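Local coordinates for protein WlaRA, TDP-fucose-3,4-ketoisomerase (Campylobacter jejuni subsp. jejuni 81116, PDB 5TPV) that adopts a cupin fold of the WxcM-like family and binds thymidine-5'-diphosphate, at residues G86-Y98 / I120-I133. Residues are numbered along the deposited sequence; the frame is centred on the assembly and turned at random.
Sequences GLYIDKMIWKQMY and IYDYKYFCELKNNI
The indole of Trp94 takes the edge of the Tyr123 ring over one face, an edge-to-face pair whose planes meet at 79° and in which Tyr123 CD1 lies 3.8 Å from Trp94 CD2. Tyr123 CB adds a CH-pi contact over the six-membered ring on that same indole, while the carbonyl oxygen of Tyr121 sits at its rim, 3.4 Å from Trp94 CH2. Phe126 has Trp94 CB over one face, 3.8 Å from Phe126 CE2, and Lys130 CB from the next helical turn over the opposite one, both displaced toward the rim, and Met92 O meets the edge. Trp94 CG stands anti to the backbone N (chi1 180°), which carries the indole out against the first turn of the helix, whose N-cap is Asp122. In this cupin fold of two antiparallel sheets, the contact packs the C-terminal helix across the start of strand 94-98 and the loop 90-93, which links it to strand 85-89 of the other sheet; Ala50 of the adjacent strand 46-51 touches both Trp94 and Phe126. Met92, bent at chi2 and chi3, curls alongside Phe126 as a Met-aromatic contact with the sulfur at the ring edge. Its CE reaches Phe126 CD1 at 3.5 Å and its SD meets Ile120 CD1 at 3.4 Å. Lys130 NZ donates to Met92 O over 2.8 Å, tilted 30° from the carbonyl plane, and Lys130 CD lies against Met92 CB. Beyond the cluster, Tyr123 OH is hydrogen-bonded to Asp70 OD2, and Tyr121 OH to thymidine-5'-diphosphate.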
# COMPACT_ATOMS: atom_id res chain seq x y z
N GLY B 86 4.29 8.02 9.18
CA GLY B 86 4.92 6.72 9.11
C GLY B 86 6.36 6.79 9.55
O GLY B 86 6.98 7.86 9.64
N LEU B 87 6.88 5.60 9.80
CA LEU B 87 8.27 5.41 10.18
C LEU B 87 9.03 4.87 9.02
O LEU B 87 8.76 3.73 8.58
CB LEU B 87 8.35 4.41 11.33
CG LEU B 87 9.77 3.97 11.71
CD1 LEU B 87 10.57 5.17 12.20
CD2 LEU B 87 9.66 2.93 12.81
N TYR B 88 9.90 5.71 8.48
CA TYR B 88 10.97 5.29 7.56
C TYR B 88 12.16 4.69 8.32
O TYR B 88 12.67 5.30 9.28
CB TYR B 88 11.46 6.48 6.77
CG TYR B 88 12.72 6.16 6.00
CD1 TYR B 88 12.66 5.51 4.79
CD2 TYR B 88 13.98 6.43 6.54
CE1 TYR B 88 13.80 5.12 4.11
CE2 TYR B 88 15.14 6.06 5.86
CZ TYR B 88 15.05 5.43 4.65
OH TYR B 88 16.20 5.07 4.00
N ILE B 89 12.63 3.52 7.92
CA ILE B 89 13.90 3.03 8.41
C ILE B 89 14.75 2.62 7.25
O ILE B 89 14.27 2.11 6.26
CB ILE B 89 13.82 1.82 9.35
CG1 ILE B 89 13.42 0.51 8.63
CG2 ILE B 89 12.91 2.15 10.51
CD1 ILE B 89 13.44 -0.73 9.53
N ASP B 90 16.05 2.80 7.42
CA ASP B 90 17.01 2.42 6.36
C ASP B 90 17.29 0.91 6.46
O ASP B 90 16.84 0.25 7.40
CB ASP B 90 18.32 3.18 6.62
CG ASP B 90 19.13 3.46 5.36
OD1 ASP B 90 19.80 4.53 5.41
OD2 ASP B 90 19.08 2.67 4.38
N LYS B 91 18.03 0.38 5.51
CA LYS B 91 18.36 -1.05 5.57
C LYS B 91 19.25 -1.48 6.76
O LYS B 91 19.84 -0.66 7.47
CB LYS B 91 19.00 -1.48 4.27
CG LYS B 91 20.21 -0.70 3.83
CD LYS B 91 20.84 -1.37 2.61
CE LYS B 91 21.47 -0.35 1.70
NZ LYS B 91 22.23 -0.96 0.57
N MET B 92 19.27 -2.77 7.08
CA MET B 92 20.10 -3.30 8.18
C MET B 92 19.73 -2.59 9.45
O MET B 92 20.57 -2.06 10.22
CB MET B 92 21.62 -3.19 7.86
CG MET B 92 22.10 -4.34 7.00
SD MET B 92 21.79 -5.94 7.82
CE MET B 92 23.22 -6.10 8.89
N ILE B 93 18.43 -2.55 9.68
CA ILE B 93 17.99 -2.19 10.98
C ILE B 93 17.07 -3.29 11.45
O ILE B 93 16.17 -3.70 10.72
CB ILE B 93 17.33 -0.82 10.93
CG1 ILE B 93 18.34 0.22 10.43
CG2 ILE B 93 16.75 -0.48 12.30
CD1 ILE B 93 17.99 1.67 10.68
N TRP B 94 17.35 -3.80 12.64
CA TRP B 94 16.55 -4.88 13.22
C TRP B 94 15.29 -4.24 13.80
O TRP B 94 15.30 -3.13 14.35
CB TRP B 94 17.32 -5.52 14.36
CG TRP B 94 16.65 -6.64 15.07
CD1 TRP B 94 15.74 -6.57 16.08
CD2 TRP B 94 16.90 -8.03 14.86
NE1 TRP B 94 15.42 -7.83 16.54
CE2 TRP B 94 16.10 -8.74 15.78
CE3 TRP B 94 17.73 -8.73 14.00
CZ2 TRP B 94 16.09 -10.13 15.85
CZ3 TRP B 94 17.73 -10.13 14.08
CH2 TRP B 94 16.92 -10.81 14.98
N LYS B 95 14.20 -4.99 13.69
CA LYS B 95 12.92 -4.49 14.19
C LYS B 95 12.05 -5.60 14.74
O LYS B 95 12.13 -6.74 14.31
CB LYS B 95 12.20 -3.71 13.07
CG LYS B 95 11.24 -4.46 12.18
CD LYS B 95 11.89 -5.37 11.19
CE LYS B 95 12.82 -4.65 10.25
NZ LYS B 95 13.35 -5.68 9.33
N GLN B 96 11.25 -5.21 15.71
CA GLN B 96 10.19 -6.01 16.26
C GLN B 96 8.93 -5.16 16.53
O GLN B 96 9.00 -4.03 16.99
CB GLN B 96 10.75 -6.67 17.53
CG GLN B 96 9.76 -7.58 18.23
CD GLN B 96 10.27 -8.02 19.60
OE1 GLN B 96 10.53 -7.18 20.47
NE2 GLN B 96 10.41 -9.33 19.81
N MET B 97 7.75 -5.69 16.21
CA MET B 97 6.49 -5.00 16.44
C MET B 97 5.53 -5.75 17.29
O MET B 97 5.44 -6.96 17.16
CB MET B 97 5.81 -4.77 15.13
CG MET B 97 6.83 -4.05 14.29
SD MET B 97 6.33 -3.95 12.60
CE MET B 97 7.32 -5.39 12.14
N TYR B 98 4.85 -5.02 18.15
CA TYR B 98 4.09 -5.62 19.21
C TYR B 98 3.08 -4.58 19.69
O TYR B 98 3.00 -3.47 19.16
CB TYR B 98 5.06 -6.07 20.31
CG TYR B 98 5.94 -4.96 20.77
CD1 TYR B 98 5.59 -4.18 21.86
CD2 TYR B 98 7.10 -4.67 20.10
CE1 TYR B 98 6.40 -3.12 22.28
CE2 TYR B 98 7.92 -3.63 20.52
CZ TYR B 98 7.58 -2.87 21.61
OH TYR B 98 8.40 -1.81 21.96
N ILE B 120 18.16 -11.43 7.94
CA ILE B 120 18.96 -11.87 9.05
C ILE B 120 18.05 -12.06 10.25
O ILE B 120 17.52 -11.09 10.79
CB ILE B 120 20.04 -10.84 9.35
CG1 ILE B 120 20.82 -10.60 8.08
CG2 ILE B 120 20.93 -11.35 10.48
CD1 ILE B 120 21.59 -9.31 8.17
N TYR B 121 17.88 -13.32 10.63
CA TYR B 121 17.04 -13.72 11.75
C TYR B 121 17.81 -13.92 13.06
O TYR B 121 17.21 -14.08 14.12
CB TYR B 121 16.37 -15.05 11.42
CG TYR B 121 15.28 -14.94 10.38
CD1 TYR B 121 14.06 -14.36 10.69
CD2 TYR B 121 15.42 -15.50 9.10
CE1 TYR B 121 13.01 -14.31 9.77
CE2 TYR B 121 14.37 -15.45 8.16
CZ TYR B 121 13.17 -14.86 8.49
OH TYR B 121 12.10 -14.76 7.57
N ASP B 122 19.13 -13.90 12.99
CA ASP B 122 19.91 -14.06 14.20
C ASP B 122 20.58 -12.77 14.64
O ASP B 122 21.54 -12.32 14.02
CB ASP B 122 20.98 -15.13 14.00
CG ASP B 122 21.61 -15.61 15.32
OD1 ASP B 122 21.73 -16.85 15.45
OD2 ASP B 122 22.00 -14.79 16.19
N TYR B 123 20.10 -12.24 15.76
CA TYR B 123 20.55 -10.94 16.24
C TYR B 123 22.06 -10.84 16.43
O TYR B 123 22.68 -9.86 16.05
CB TYR B 123 19.82 -10.60 17.53
CG TYR B 123 20.19 -9.24 18.04
CD1 TYR B 123 19.70 -8.11 17.42
CD2 TYR B 123 21.02 -9.09 19.16
CE1 TYR B 123 20.04 -6.86 17.87
CE2 TYR B 123 21.40 -7.84 19.61
CZ TYR B 123 20.89 -6.72 18.97
OH TYR B 123 21.20 -5.45 19.43
N LYS B 124 22.64 -11.88 16.99
CA LYS B 124 24.08 -11.96 17.23
C LYS B 124 24.84 -11.69 15.93
O LYS B 124 25.67 -10.78 15.87
CB LYS B 124 24.50 -13.34 17.80
CG LYS B 124 23.58 -14.04 18.82
CD LYS B 124 23.79 -13.59 20.27
CE LYS B 124 25.04 -14.22 20.89
NZ LYS B 124 25.77 -13.27 21.77
N TYR B 125 24.53 -12.45 14.88
CA TYR B 125 25.12 -12.20 13.56
C TYR B 125 24.68 -10.90 12.88
O TYR B 125 25.46 -10.29 12.13
CB TYR B 125 24.89 -13.42 12.64
CG TYR B 125 25.49 -14.63 13.31
CD1 TYR B 125 26.87 -14.66 13.58
CD2 TYR B 125 24.69 -15.68 13.78
CE1 TYR B 125 27.44 -15.71 14.25
CE2 TYR B 125 25.25 -16.75 14.45
CZ TYR B 125 26.62 -16.75 14.68
OH TYR B 125 27.22 -17.77 15.33
N PHE B 126 23.46 -10.44 13.16
CA PHE B 126 23.08 -9.06 12.77
C PHE B 126 24.11 -8.05 13.28
O PHE B 126 24.61 -7.22 12.50
CB PHE B 126 21.64 -8.66 13.19
CG PHE B 126 21.38 -7.17 13.05
CD1 PHE B 126 21.32 -6.58 11.81
CD2 PHE B 126 21.32 -6.36 14.18
CE1 PHE B 126 21.12 -5.22 11.66
CE2 PHE B 126 21.11 -5.00 14.05
CZ PHE B 126 20.98 -4.44 12.79
N CYS B 127 24.41 -8.12 14.58
CA CYS B 127 25.36 -7.17 15.20
C CYS B 127 26.75 -7.29 14.58
O CYS B 127 27.39 -6.29 14.27
CB CYS B 127 25.43 -7.32 16.72
SG CYS B 127 23.93 -6.93 17.66
N GLU B 128 27.18 -8.51 14.30
CA GLU B 128 28.50 -8.75 13.69
C GLU B 128 28.53 -8.16 12.27
O GLU B 128 29.45 -7.40 11.93
CB GLU B 128 28.77 -10.27 13.67
CG GLU B 128 30.22 -10.74 13.74
CD GLU B 128 30.33 -12.25 13.96
OE1 GLU B 128 30.17 -13.03 12.98
OE2 GLU B 128 30.58 -12.65 15.12
N LEU B 129 27.53 -8.51 11.44
CA LEU B 129 27.52 -7.98 10.05
C LEU B 129 27.45 -6.44 10.02
O LEU B 129 28.18 -5.73 9.30
CB LEU B 129 26.40 -8.62 9.25
CG LEU B 129 26.50 -10.15 9.07
CD1 LEU B 129 25.30 -10.71 8.31
CD2 LEU B 129 27.77 -10.60 8.33
N LYS B 130 26.62 -5.90 10.92
CA LYS B 130 26.43 -4.46 10.99
C LYS B 130 27.69 -3.74 11.52
O LYS B 130 28.16 -2.80 10.90
CB LYS B 130 25.20 -4.20 11.88
CG LYS B 130 24.83 -2.75 12.09
CD LYS B 130 24.06 -2.20 10.90
CE LYS B 130 23.38 -0.92 11.33
NZ LYS B 130 22.69 -0.30 10.16
N ASN B 131 28.21 -4.15 12.67
CA ASN B 131 29.52 -3.68 13.17
C ASN B 131 30.65 -3.72 12.12
O ASN B 131 31.47 -2.81 12.05
CB ASN B 131 29.94 -4.44 14.43
CG ASN B 131 28.99 -4.22 15.60
OD1 ASN B 131 27.98 -3.53 15.47
ND2 ASN B 131 29.29 -4.83 16.74
N ASN B 132 30.65 -4.76 11.28
CA ASN B 132 31.61 -4.86 10.17
C ASN B 132 31.37 -3.83 9.06
O ASN B 132 32.34 -3.27 8.52
CB ASN B 132 31.59 -6.29 9.56
CG ASN B 132 32.08 -6.30 8.12
OD1 ASN B 132 33.28 -6.45 7.87
ND2 ASN B 132 31.18 -6.05 7.17
N ILE B 133 30.10 -3.66 8.67
CA ILE B 133 29.70 -2.66 7.67
C ILE B 133 30.09 -1.24 8.10
O ILE B 133 30.68 -0.48 7.31
CB ILE B 133 28.17 -2.75 7.39
CG1 ILE B 133 27.89 -3.96 6.47
CG2 ILE B 133 27.64 -1.49 6.71
CD1 ILE B 133 26.51 -4.57 6.62